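Local structure of glycerol dehydratase (Clostridium butyricum, 1R9D) at residues Glu142-Val154 against Tyr497-Ile509. The protein is a B12-independent glycerol dehydratase, probably of the glycyl radical type, that is bound to glycerol in this crystal form. Sequence-based numbering, arbitrary orientation.
Sequences ETREAVNCDVFTV and YFVKHMCCADNCI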
loop_
_atom_site.group_PDB
_atom_site.type_symbol
_atom_site.label_atom_id
_atom_site.label_comp_id
_atom_site.label_asym_id
_atom_site.label_seq_id
_atom_site.Cartn_x
_atom_site.Cartn_y
_atom_site.Cartn_z
ATOM N N GLU A 142 15.598 -12.452 12.604
ATOM C CA GLU A 142 15.553 -13.841 13.041
ATOM C C GLU A 142 14.953 -14.740 11.962
ATOM O O GLU A 142 15.383 -15.882 11.794
ATOM C CB GLU A 142 14.754 -13.970 14.340
ATOM C CG GLU A 142 14.527 -15.405 14.776
ATOM C CD GLU A 142 13.998 -15.509 16.193
ATOM O OE1 GLU A 142 13.186 -14.647 16.593
ATOM O OE2 GLU A 142 14.386 -16.460 16.904
ATOM N N THR A 143 13.965 -14.235 11.225
ATOM C CA THR A 143 13.358 -15.032 10.162
ATOM C C THR A 143 14.346 -15.211 9.011
ATOM O O THR A 143 14.446 -16.290 8.429
ATOM C CB THR A 143 12.065 -14.383 9.623
ATOM O OG1 THR A 143 11.043 -14.444 10.626
ATOM C CG2 THR A 143 11.580 -15.117 8.381
ATOM N N ARG A 144 15.077 -14.148 8.687
ATOM C CA ARG A 144 16.062 -14.209 7.614
ATOM C C ARG A 144 17.097 -15.290 7.911
ATOM O O ARG A 144 17.502 -16.040 7.022
ATOM C CB ARG A 144 16.759 -12.855 7.456
ATOM C CG ARG A 144 15.851 -11.751 6.942
ATOM C CD ARG A 144 16.494 -10.382 7.111
ATOM N NE ARG A 144 15.599 -9.315 6.674
ATOM C CZ ARG A 144 15.567 -8.097 7.206
ATOM N NH1 ARG A 144 16.381 -7.782 8.207
ATOM N NH2 ARG A 144 14.718 -7.192 6.740
ATOM N N GLU A 145 17.525 -15.370 9.167
ATOM C CA GLU A 145 18.509 -16.375 9.549
ATOM C C GLU A 145 17.924 -17.775 9.402
ATOM O O GLU A 145 18.563 -18.667 8.845
ATOM C CB GLU A 145 18.969 -16.148 10.987
ATOM C CG GLU A 145 19.552 -14.767 11.220
ATOM C CD GLU A 145 20.231 -14.644 12.565
ATOM O OE1 GLU A 145 19.610 -15.016 13.582
ATOM O OE2 GLU A 145 21.388 -14.170 12.604
ATOM N N ALA A 146 16.703 -17.959 9.895
ATOM C CA ALA A 146 16.034 -19.255 9.809
ATOM C C ALA A 146 15.868 -19.704 8.355
ATOM O O ALA A 146 15.960 -20.892 8.046
ATOM C CB ALA A 146 14.669 -19.185 10.496
ATOM N N VAL A 147 15.624 -18.749 7.465
ATOM C CA VAL A 147 15.446 -19.059 6.053
ATOM C C VAL A 147 16.751 -19.549 5.421
ATOM O O VAL A 147 16.736 -20.297 4.442
ATOM C CB VAL A 147 14.940 -17.815 5.273
ATOM C CG1 VAL A 147 14.928 -18.096 3.778
ATOM C CG2 VAL A 147 13.536 -17.441 5.742
ATOM N N ASN A 148 17.878 -19.141 5.992
ATOM C CA ASN A 148 19.179 -19.521 5.456
ATOM C C ASN A 148 19.928 -20.573 6.284
ATOM O O ASN A 148 21.161 -20.619 6.270
ATOM C CB ASN A 148 20.041 -18.266 5.296
ATOM C CG ASN A 148 19.385 -17.219 4.405
ATOM O OD1 ASN A 148 18.961 -17.518 3.290
ATOM N ND2 ASN A 148 19.303 -15.988 4.894
ATOM N N CYS A 149 19.180 -21.424 6.984
ATOM C CA CYS A 149 19.755 -22.479 7.823
ATOM C C CYS A 149 19.728 -23.866 7.184
ATOM O O CYS A 149 19.996 -24.860 7.859
ATOM C CB CYS A 149 19.003 -22.558 9.160
ATOM S SG CYS A 149 19.362 -21.223 10.304
ATOM N N ASP A 150 19.400 -23.937 5.899
ATOM C CA ASP A 150 19.319 -25.217 5.195
ATOM C C ASP A 150 18.256 -26.145 5.784
ATOM O O ASP A 150 18.448 -27.362 5.829
ATOM C CB ASP A 150 20.673 -25.948 5.203
ATOM C CG ASP A 150 21.655 -25.388 4.189
ATOM O OD1 ASP A 150 21.236 -24.604 3.307
ATOM O OD2 ASP A 150 22.852 -25.750 4.265
ATOM N N VAL A 151 17.146 -25.577 6.251
ATOM C CA VAL A 151 16.062 -26.387 6.798
ATOM C C VAL A 151 14.857 -26.327 5.858
ATOM O O VAL A 151 14.176 -27.331 5.640
ATOM C CB VAL A 151 15.643 -25.910 8.208
ATOM C CG1 VAL A 151 14.380 -26.636 8.655
ATOM C CG2 VAL A 151 16.767 -26.180 9.201
ATOM N N PHE A 152 14.592 -25.146 5.305
ATOM C CA PHE A 152 13.482 -24.990 4.375
ATOM C C PHE A 152 13.798 -23.900 3.354
ATOM O O PHE A 152 14.768 -23.160 3.513
ATOM C CB PHE A 152 12.188 -24.657 5.139
ATOM C CG PHE A 152 12.202 -23.318 5.823
ATOM C CD1 PHE A 152 11.902 -22.154 5.120
ATOM C CD2 PHE A 152 12.530 -23.216 7.172
ATOM C CE1 PHE A 152 11.928 -20.911 5.750
ATOM C CE2 PHE A 152 12.559 -21.977 7.812
ATOM C CZ PHE A 152 12.257 -20.821 7.100
ATOM N N THR A 153 12.996 -23.825 2.300
ATOM C CA THR A 153 13.185 -22.810 1.270
ATOM C C THR A 153 11.848 -22.221 0.846
ATOM O O THR A 153 10.879 -22.947 0.647
ATOM C CB THR A 153 13.867 -23.377 0.005
ATOM O OG1 THR A 153 13.879 -22.368 -1.016
ATOM C CG2 THR A 153 13.123 -24.595 -0.520
ATOM N N VAL A 154 11.804 -20.899 0.722
ATOM C CA VAL A 154 10.594 -20.212 0.289
ATOM C C VAL A 154 10.931 -19.491 -1.010
ATOM O O VAL A 154 10.320 -18.485 -1.357
ATOM C CB VAL A 154 10.106 -19.183 1.339
ATOM C CG1 VAL A 154 9.549 -19.908 2.564
ATOM C CG2 VAL A 154 11.251 -18.274 1.755
ATOM N N TYR A 497 9.685 -24.360 15.876
ATOM C CA TYR A 497 10.489 -23.180 15.603
ATOM C C TYR A 497 10.657 -22.889 14.116
ATOM O O TYR A 497 10.413 -21.772 13.662
ATOM C CB TYR A 497 11.873 -23.326 16.239
ATOM C CG TYR A 497 12.760 -22.112 16.044
ATOM C CD1 TYR A 497 12.588 -20.973 16.826
ATOM C CD2 TYR A 497 13.743 -22.088 15.054
ATOM C CE1 TYR A 497 13.368 -19.835 16.633
ATOM C CE2 TYR A 497 14.533 -20.948 14.848
ATOM C CZ TYR A 497 14.334 -19.828 15.643
ATOM O OH TYR A 497 15.090 -18.691 15.450
ATOM N N PHE A 498 11.073 -23.891 13.352
ATOM C CA PHE A 498 11.285 -23.676 11.928
ATOM C C PHE A 498 10.011 -23.544 11.101
ATOM O O PHE A 498 9.998 -22.814 10.111
ATOM C CB PHE A 498 12.204 -24.765 11.374
ATOM C CG PHE A 498 13.619 -24.643 11.861
ATOM C CD1 PHE A 498 14.457 -23.651 11.357
ATOM C CD2 PHE A 498 14.095 -25.467 12.876
ATOM C CE1 PHE A 498 15.750 -23.475 11.860
ATOM C CE2 PHE A 498 15.389 -25.298 13.388
ATOM C CZ PHE A 498 16.214 -24.301 12.879
ATOM N N VAL A 499 8.939 -24.225 11.495
ATOM C CA VAL A 499 7.695 -24.092 10.748
ATOM C C VAL A 499 7.179 -22.667 10.959
ATOM O O VAL A 499 6.656 -22.046 10.040
ATOM C CB VAL A 499 6.622 -25.105 11.210
ATOM C CG1 VAL A 499 5.286 -24.785 10.550
ATOM C CG2 VAL A 499 7.049 -26.515 10.825
ATOM N N LYS A 500 7.350 -22.143 12.169
ATOM C CA LYS A 500 6.906 -20.788 12.466
ATOM C C LYS A 500 7.575 -19.781 11.528
ATOM O O LYS A 500 6.909 -18.930 10.936
ATOM C CB LYS A 500 7.235 -20.412 13.914
ATOM C CG LYS A 500 6.690 -19.048 14.318
ATOM C CD LYS A 500 7.648 -18.280 15.214
ATOM C CE LYS A 500 7.930 -19.005 16.515
ATOM N NZ LYS A 500 8.848 -18.208 17.383
ATOM N N HIS A 501 8.892 -19.874 11.382
ATOM C CA HIS A 501 9.591 -18.932 10.514
ATOM C C HIS A 501 9.340 -19.130 9.026
ATOM O O HIS A 501 9.388 -18.171 8.256
ATOM C CB HIS A 501 11.084 -18.938 10.848
ATOM C CG HIS A 501 11.387 -18.280 12.158
ATOM N ND1 HIS A 501 11.227 -16.925 12.359
ATOM C CD2 HIS A 501 11.745 -18.798 13.357
ATOM C CE1 HIS A 501 11.468 -16.638 13.627
ATOM N NE2 HIS A 501 11.784 -17.758 14.254
ATOM N N MET A 502 9.052 -20.363 8.618
ATOM C CA MET A 502 8.756 -20.635 7.218
ATOM C C MET A 502 7.427 -19.962 6.872
ATOM O O MET A 502 7.289 -19.315 5.831
ATOM C CB MET A 502 8.643 -22.145 6.973
ATOM C CG MET A 502 8.034 -22.513 5.621
ATOM S SD MET A 502 7.904 -24.290 5.342
ATOM C CE MET A 502 6.585 -24.719 6.492
ATOM N N CYS A 503 6.444 -20.106 7.755
ATOM C CA CYS A 503 5.141 -19.507 7.503
ATOM C C CYS A 503 5.187 -17.984 7.569
ATOM O O CYS A 503 4.512 -17.299 6.792
ATOM C CB CYS A 503 4.109 -20.086 8.475
ATOM S SG CYS A 503 3.775 -21.831 8.114
ATOM N N CYS A 504 5.996 -17.446 8.476
ATOM C CA CYS A 504 6.132 -15.997 8.583
ATOM C C CYS A 504 6.802 -15.461 7.317
ATOM O O CYS A 504 6.390 -14.430 6.783
ATOM C CB CYS A 504 6.958 -15.617 9.817
ATOM S SG CYS A 504 6.120 -15.978 11.385
ATOM N N ALA A 505 7.826 -16.167 6.836
ATOM C CA ALA A 505 8.532 -15.759 5.616
ATOM C C ALA A 505 7.555 -15.752 4.438
ATOM O O ALA A 505 7.548 -14.819 3.627
ATOM C CB ALA A 505 9.694 -16.715 5.332
ATOM N N ASP A 506 6.735 -16.795 4.345
ATOM C CA ASP A 506 5.736 -16.892 3.286
ATOM C C ASP A 506 4.793 -15.692 3.342
ATOM O O ASP A 506 4.472 -15.093 2.312
ATOM C CB ASP A 506 4.913 -18.173 3.441
ATOM C CG ASP A 506 5.464 -19.325 2.625
ATOM O OD1 ASP A 506 5.115 -20.482 2.934
ATOM O OD2 ASP A 506 6.224 -19.076 1.662
ATOM N N ASN A 507 4.348 -15.340 4.544
ATOM C CA ASN A 507 3.435 -14.214 4.683
ATOM C C ASN A 507 4.053 -12.886 4.246
ATOM O O ASN A 507 3.349 -12.014 3.738
ATOM C CB ASN A 507 2.906 -14.117 6.120
ATOM C CG ASN A 507 1.857 -15.181 6.424
ATOM O OD1 ASN A 507 1.218 -15.718 5.515
ATOM N ND2 ASN A 507 1.664 -15.479 7.707
ATOM N N CYS A 508 5.363 -12.732 4.434
ATOM C CA CYS A 508 6.042 -11.507 4.022
ATOM C C CYS A 508 6.092 -11.421 2.496
ATOM O O CYS A 508 5.959 -10.338 1.921
ATOM C CB CYS A 508 7.462 -11.457 4.599
ATOM S SG CYS A 508 7.526 -11.205 6.397
ATOM N N ILE A 509 6.278 -12.568 1.849
ATOM C CA ILE A 509 6.321 -12.642 0.394
ATOM C C ILE A 509 4.914 -12.382 -0.147
ATOM O O ILE A 509 4.745 -11.771 -1.205
ATOM C CB ILE A 509 6.812 -14.035 -0.058
ATOM C CG1 ILE A 509 8.260 -14.230 0.396
ATOM C CG2 ILE A 509 6.709 -14.184 -1.578
ATOM C CD1 ILE A 509 8.747 -15.664 0.239
HETATM O O HOH W 1 16.484 -17.863 13.365
#
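Phe152 lays its ring against the backbone and CB of Met502, the tight centre of a contact in which a short helix and the strand after it pack on one long helix of the pyruvate formate lyase-like fold. Residues 142-147, nearly all of helix 141-147, cross residues 497-509 of the long helix 484-516 at -109°, the two segment axes coming within 9.2 Å. Met502 CB stands 3.6 Å from the centroid of the Phe152 ring, nearly on the ring normal, a CH-pi contact; SD lies farther out and oblique, a looser Met-aromatic approach. In Phe152, chi1 of 66° puts CG between the backbone N and the carbonyl carbon, carrying the ring over the 498-502 turn, and CE2 comes within 3.5 Å of Phe498 O. Beside it, Phe498 is sandwiched: Val151 CG2 covers one face, Tyr497 CD2 the other. Strand 449-452, which pairs with 152-153, adds Phe451 to this apolar cluster. Ala146 CB meets His501 CB at 3.6 Å, and Ala505 CB is shared by Thr143 CG2 and Val147 CG2.

The side formed by exposed Glu142 and partly exposed Tyr497 is polar and hydrated. Tyr497 OH donates to Glu142 OE2 (2.8 Å), on the anti side and somewhat out of the plane of a carboxylate turned 58° from the ring, while a water donates to both Tyr497 OH and Glu142 O. Between the two regions lies the buried His501; at the imidazole edge, in the ring plane, ND1 is hydrogen-bonded to Thr143 OG1 at 3.0 Å, and that hydroxyl also bonds Thr140 OG1.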